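Local coordinates for luciferase (Lingulodinium polyedrum, PDB 1VPR), which catalyses the oxidation of dinoflagellate luciferin by molecular oxygen with emission of blue light, this chain being the third of three homologous luciferase domains, at residues K229-Y239 / S312-D321. Residues are numbered along the deposited sequence; the frame is centred on the assembly and turned at random.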
loop_
_atom_site.group_PDB
_atom_site.type_symbol
_atom_site.label_atom_id
_atom_site.label_comp_id
_atom_site.label_asym_id
_atom_site.label_seq_id
_atom_site.Cartn_x
_atom_site.Cartn_y
_atom_site.Cartn_z
ATOM N N LYS A 229 6.711 7.409 -0.872
ATOM C CA LYS A 229 7.577 6.691 0.062
ATOM C C LYS A 229 7.119 6.791 1.506
ATOM O O LYS A 229 6.784 7.896 1.972
ATOM C CB LYS A 229 8.986 7.288 -0.004
ATOM C CG LYS A 229 9.581 7.327 -1.399
ATOM C CD LYS A 229 10.915 8.085 -1.465
ATOM C CE LYS A 229 11.965 7.428 -0.608
ATOM N NZ LYS A 229 12.519 6.238 -1.293
ATOM N N ARG A 230 7.136 5.670 2.226
ATOM C CA ARG A 230 6.761 5.681 3.643
ATOM C C ARG A 230 7.737 4.793 4.410
ATOM O O ARG A 230 8.299 3.838 3.869
ATOM C CB ARG A 230 5.318 5.174 3.881
ATOM C CG ARG A 230 5.128 3.645 3.847
ATOM C CD ARG A 230 4.950 3.120 2.440
ATOM N NE ARG A 230 3.761 3.715 1.818
ATOM C CZ ARG A 230 3.778 4.379 0.658
ATOM N NH1 ARG A 230 4.916 4.533 0.002
ATOM N NH2 ARG A 230 2.658 4.883 0.146
ATOM N N THR A 231 7.972 5.150 5.661
ATOM C CA THR A 231 8.852 4.370 6.529
ATOM C C THR A 231 8.024 4.016 7.762
ATOM O O THR A 231 7.306 4.864 8.303
ATOM C CB THR A 231 10.083 5.190 6.993
ATOM O OG1 THR A 231 10.922 5.483 5.867
ATOM C CG2 THR A 231 10.904 4.406 7.995
ATOM N N TRP A 232 8.124 2.772 8.214
ATOM C CA TRP A 232 7.375 2.366 9.392
ATOM C C TRP A 232 8.160 1.353 10.210
ATOM O O TRP A 232 9.210 0.874 9.785
ATOM C CB TRP A 232 5.994 1.790 8.988
ATOM C CG TRP A 232 5.981 0.879 7.799
ATOM C CD1 TRP A 232 5.504 1.174 6.541
ATOM C CD2 TRP A 232 6.506 -0.460 7.718
ATOM N NE1 TRP A 232 5.708 0.116 5.690
ATOM C CE2 TRP A 232 6.324 -0.899 6.380
ATOM C CE3 TRP A 232 7.115 -1.326 8.639
ATOM C CZ2 TRP A 232 6.732 -2.165 5.941
ATOM C CZ3 TRP A 232 7.524 -2.592 8.198
ATOM C CH2 TRP A 232 7.332 -2.995 6.863
ATOM N N LYS A 233 7.667 1.042 11.403
ATOM C CA LYS A 233 8.337 0.062 12.248
ATOM C C LYS A 233 7.305 -0.960 12.739
ATOM O O LYS A 233 6.148 -0.610 13.036
ATOM C CB LYS A 233 9.028 0.746 13.444
ATOM C CG LYS A 233 9.695 -0.250 14.428
ATOM C CD LYS A 233 10.456 0.484 15.556
ATOM C CE LYS A 233 11.104 -0.524 16.498
ATOM N NZ LYS A 233 12.183 0.088 17.317
ATOM N N SER A 234 7.732 -2.216 12.800
ATOM C CA SER A 234 6.886 -3.312 13.266
ATOM C C SER A 234 6.100 -2.882 14.505
ATOM O O SER A 234 6.679 -2.414 15.476
ATOM C CB SER A 234 7.779 -4.509 13.605
ATOM O OG SER A 234 7.034 -5.628 14.032
ATOM N N GLY A 235 4.777 -3.017 14.453
ATOM C CA GLY A 235 3.925 -2.689 15.592
ATOM C C GLY A 235 3.519 -1.229 15.756
ATOM O O GLY A 235 2.785 -0.895 16.710
ATOM N N HIS A 236 3.966 -0.359 14.841
ATOM C CA HIS A 236 3.642 1.065 14.932
ATOM C C HIS A 236 2.804 1.562 13.767
ATOM O O HIS A 236 3.016 1.176 12.626
ATOM C CB HIS A 236 4.939 1.881 15.052
ATOM C CG HIS A 236 5.681 1.638 16.334
ATOM N ND1 HIS A 236 5.430 2.357 17.484
ATOM C CD2 HIS A 236 6.626 0.720 16.662
ATOM C CE1 HIS A 236 6.196 1.900 18.463
ATOM N NE2 HIS A 236 6.931 0.907 17.990
ATOM N N TYR A 237 1.843 2.427 14.073
ATOM C CA TYR A 237 0.922 2.966 13.078
ATOM C C TYR A 237 1.544 3.923 12.072
ATOM O O TYR A 237 2.568 4.560 12.319
ATOM C CB TYR A 237 -0.223 3.732 13.772
ATOM C CG TYR A 237 -1.484 2.930 14.011
ATOM C CD1 TYR A 237 -1.720 2.306 15.231
ATOM C CD2 TYR A 237 -2.441 2.812 13.018
ATOM C CE1 TYR A 237 -2.887 1.587 15.450
ATOM C CE2 TYR A 237 -3.601 2.098 13.220
ATOM C CZ TYR A 237 -3.813 1.490 14.441
ATOM O OH TYR A 237 -4.960 0.785 14.629
ATOM N N PHE A 238 0.917 4.000 10.912
ATOM C CA PHE A 238 1.325 4.965 9.921
ATOM C C PHE A 238 0.071 5.307 9.156
ATOM O O PHE A 238 -0.927 4.583 9.180
ATOM C CB PHE A 238 2.504 4.485 9.034
ATOM C CG PHE A 238 2.231 3.252 8.217
ATOM C CD1 PHE A 238 1.967 3.357 6.858
ATOM C CD2 PHE A 238 2.312 1.989 8.794
ATOM C CE1 PHE A 238 1.790 2.206 6.070
ATOM C CE2 PHE A 238 2.143 0.847 8.030
ATOM C CZ PHE A 238 1.883 0.955 6.654
ATOM N N TYR A 239 0.116 6.439 8.493
ATOM C CA TYR A 239 -1.025 6.953 7.777
ATOM C C TYR A 239 -0.819 6.843 6.263
ATOM O O TYR A 239 0.226 7.243 5.746
ATOM C CB TYR A 239 -1.197 8.416 8.192
ATOM C CG TYR A 239 -2.123 9.229 7.311
ATOM C CD1 TYR A 239 -3.394 8.757 6.997
ATOM C CD2 TYR A 239 -1.725 10.474 6.801
ATOM C CE1 TYR A 239 -4.269 9.498 6.200
ATOM C CE2 TYR A 239 -2.587 11.224 5.995
ATOM C CZ TYR A 239 -3.864 10.723 5.705
ATOM O OH TYR A 239 -4.764 11.456 4.961
ATOM N N SER A 312 16.708 2.875 -4.163
ATOM C CA SER A 312 15.896 3.942 -3.604
ATOM C C SER A 312 16.373 4.097 -2.171
ATOM O O SER A 312 16.735 3.107 -1.524
ATOM C CB SER A 312 14.429 3.527 -3.649
ATOM O OG SER A 312 13.590 4.637 -3.359
ATOM N N ASP A 313 16.391 5.322 -1.667
ATOM C CA ASP A 313 16.879 5.568 -0.308
ATOM C C ASP A 313 15.841 5.572 0.806
ATOM O O ASP A 313 14.696 5.905 0.589
ATOM C CB ASP A 313 17.593 6.914 -0.253
ATOM C CG ASP A 313 18.818 6.964 -1.139
ATOM O OD1 ASP A 313 19.121 8.073 -1.641
ATOM O OD2 ASP A 313 19.475 5.913 -1.324
ATOM N N PRO A 314 16.246 5.202 2.023
ATOM C CA PRO A 314 15.310 5.204 3.155
ATOM C C PRO A 314 14.989 6.665 3.496
ATOM O O PRO A 314 15.679 7.584 3.035
ATOM C CB PRO A 314 16.129 4.598 4.297
ATOM C CG PRO A 314 17.157 3.758 3.610
ATOM C CD PRO A 314 17.526 4.556 2.379
ATOM N N ILE A 315 13.949 6.885 4.292
ATOM C CA ILE A 315 13.642 8.231 4.768
ATOM C C ILE A 315 13.493 8.024 6.289
ATOM O O ILE A 315 13.327 6.873 6.752
ATOM C CB ILE A 315 12.361 8.833 4.141
ATOM C CG1 ILE A 315 11.178 7.876 4.287
ATOM C CG2 ILE A 315 12.609 9.149 2.665
ATOM C CD1 ILE A 315 9.819 8.550 4.013
ATOM N N PRO A 316 13.582 9.108 7.078
ATOM C CA PRO A 316 13.473 9.041 8.542
ATOM C C PRO A 316 12.269 8.292 9.072
ATOM O O PRO A 316 11.200 8.262 8.448
ATOM C CB PRO A 316 13.456 10.503 8.953
ATOM C CG PRO A 316 14.361 11.137 7.907
ATOM C CD PRO A 316 13.860 10.489 6.638
ATOM N N LEU A 317 12.440 7.701 10.246
ATOM C CA LEU A 317 11.369 6.929 10.886
ATOM C C LEU A 317 10.279 7.822 11.481
ATOM O O LEU A 317 10.549 8.938 11.913
ATOM C CB LEU A 317 11.972 6.072 11.991
ATOM C CG LEU A 317 11.049 5.203 12.849
ATOM C CD1 LEU A 317 10.308 4.181 11.973
ATOM C CD2 LEU A 317 11.922 4.497 13.919
ATOM N N GLN A 318 9.052 7.304 11.515
ATOM C CA GLN A 318 7.913 8.028 12.075
ATOM C C GLN A 318 6.833 7.020 12.392
ATOM O O GLN A 318 6.932 5.834 12.030
ATOM C CB GLN A 318 7.342 9.022 11.044
ATOM C CG GLN A 318 6.844 8.386 9.752
ATOM C CD GLN A 318 5.480 7.736 9.876
ATOM O OE1 GLN A 318 4.558 8.320 10.431
ATOM N NE2 GLN A 318 5.332 6.526 9.318
ATOM N N SER A 319 5.797 7.502 13.067
ATOM C CA SER A 319 4.635 6.675 13.369
ATOM C C SER A 319 3.509 7.637 13.671
ATOM O O SER A 319 3.720 8.850 13.806
ATOM C CB SER A 319 4.882 5.714 14.548
ATOM O OG SER A 319 4.773 6.338 15.817
ATOM N N ARG A 320 2.297 7.097 13.722
ATOM C CA ARG A 320 1.093 7.860 13.988
ATOM C C ARG A 320 0.302 7.199 15.119
ATOM O O ARG A 320 -0.925 7.263 15.146
ATOM C CB ARG A 320 0.240 7.921 12.720
ATOM C CG ARG A 320 0.929 8.658 11.560
ATOM C CD ARG A 320 1.258 10.095 11.951
ATOM N NE ARG A 320 0.078 10.768 12.500
ATOM C CZ ARG A 320 -0.902 11.293 11.762
ATOM N NH1 ARG A 320 -0.858 11.238 10.419
ATOM N NH2 ARG A 320 -1.926 11.885 12.368
ATOM N N ASP A 321 1.024 6.573 16.045
ATOM C CA ASP A 321 0.441 5.897 17.212
ATOM C C ASP A 321 -0.357 6.844 18.125
ATOM O O ASP A 321 -1.325 6.430 18.760
ATOM C CB ASP A 321 1.574 5.240 18.011
ATOM C CG ASP A 321 2.306 4.180 17.194
ATOM O OD1 ASP A 321 1.633 3.240 16.721
ATOM O OD2 ASP A 321 3.542 4.283 17.003
HETATM O O HOH W 1 5.627 3.363 12.123
HETATM O O HOH W 2 2.464 8.237 8.450
#
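Lys229 reaches Asp313, its NZ giving a hydrogen bond to the backbone O at 2.9 Å. Its side chain bends at the last two torsions (chi3 62°, chi4 78°) to get there, and the ammonium also forms salt bridges with Asp219 and Glu7. Ile315 packs CG2 against CE of Lys229. At Thr231 the backbone O takes a hydrogen bond from Gln318 NE2 (2.8 Å), nearly in line with the C=O bond, with the oxygen in the plane of the Gln318 amide. Leu317 CD1 rests on CB of Lys233. A type II turn from Lys233 ends at His236, whose ND1 gives a 2.7 Å hydrogen bond, in the ring plane, to OD2 of Asp321. Ser319 OG meets the same oxygen from the opposite face of the carboxylate. Tyr237 N gives OD1 of Asp321 a 2.8 Å hydrogen bond, almost linear (178°). In return Tyr237 O accepts from Arg320 N. A water links Tyr239 N to Gln318 OE1. An alanine in place of Asp321 would probably leave His236 ND1 and Tyr237 N without their acceptor and let the imidazole turn. The loop after strand 297-307 thus runs across both end strands of the barrel sheet, 229-233 and 237-241. Three donors grip one carboxylate, which would probably favour its charged form.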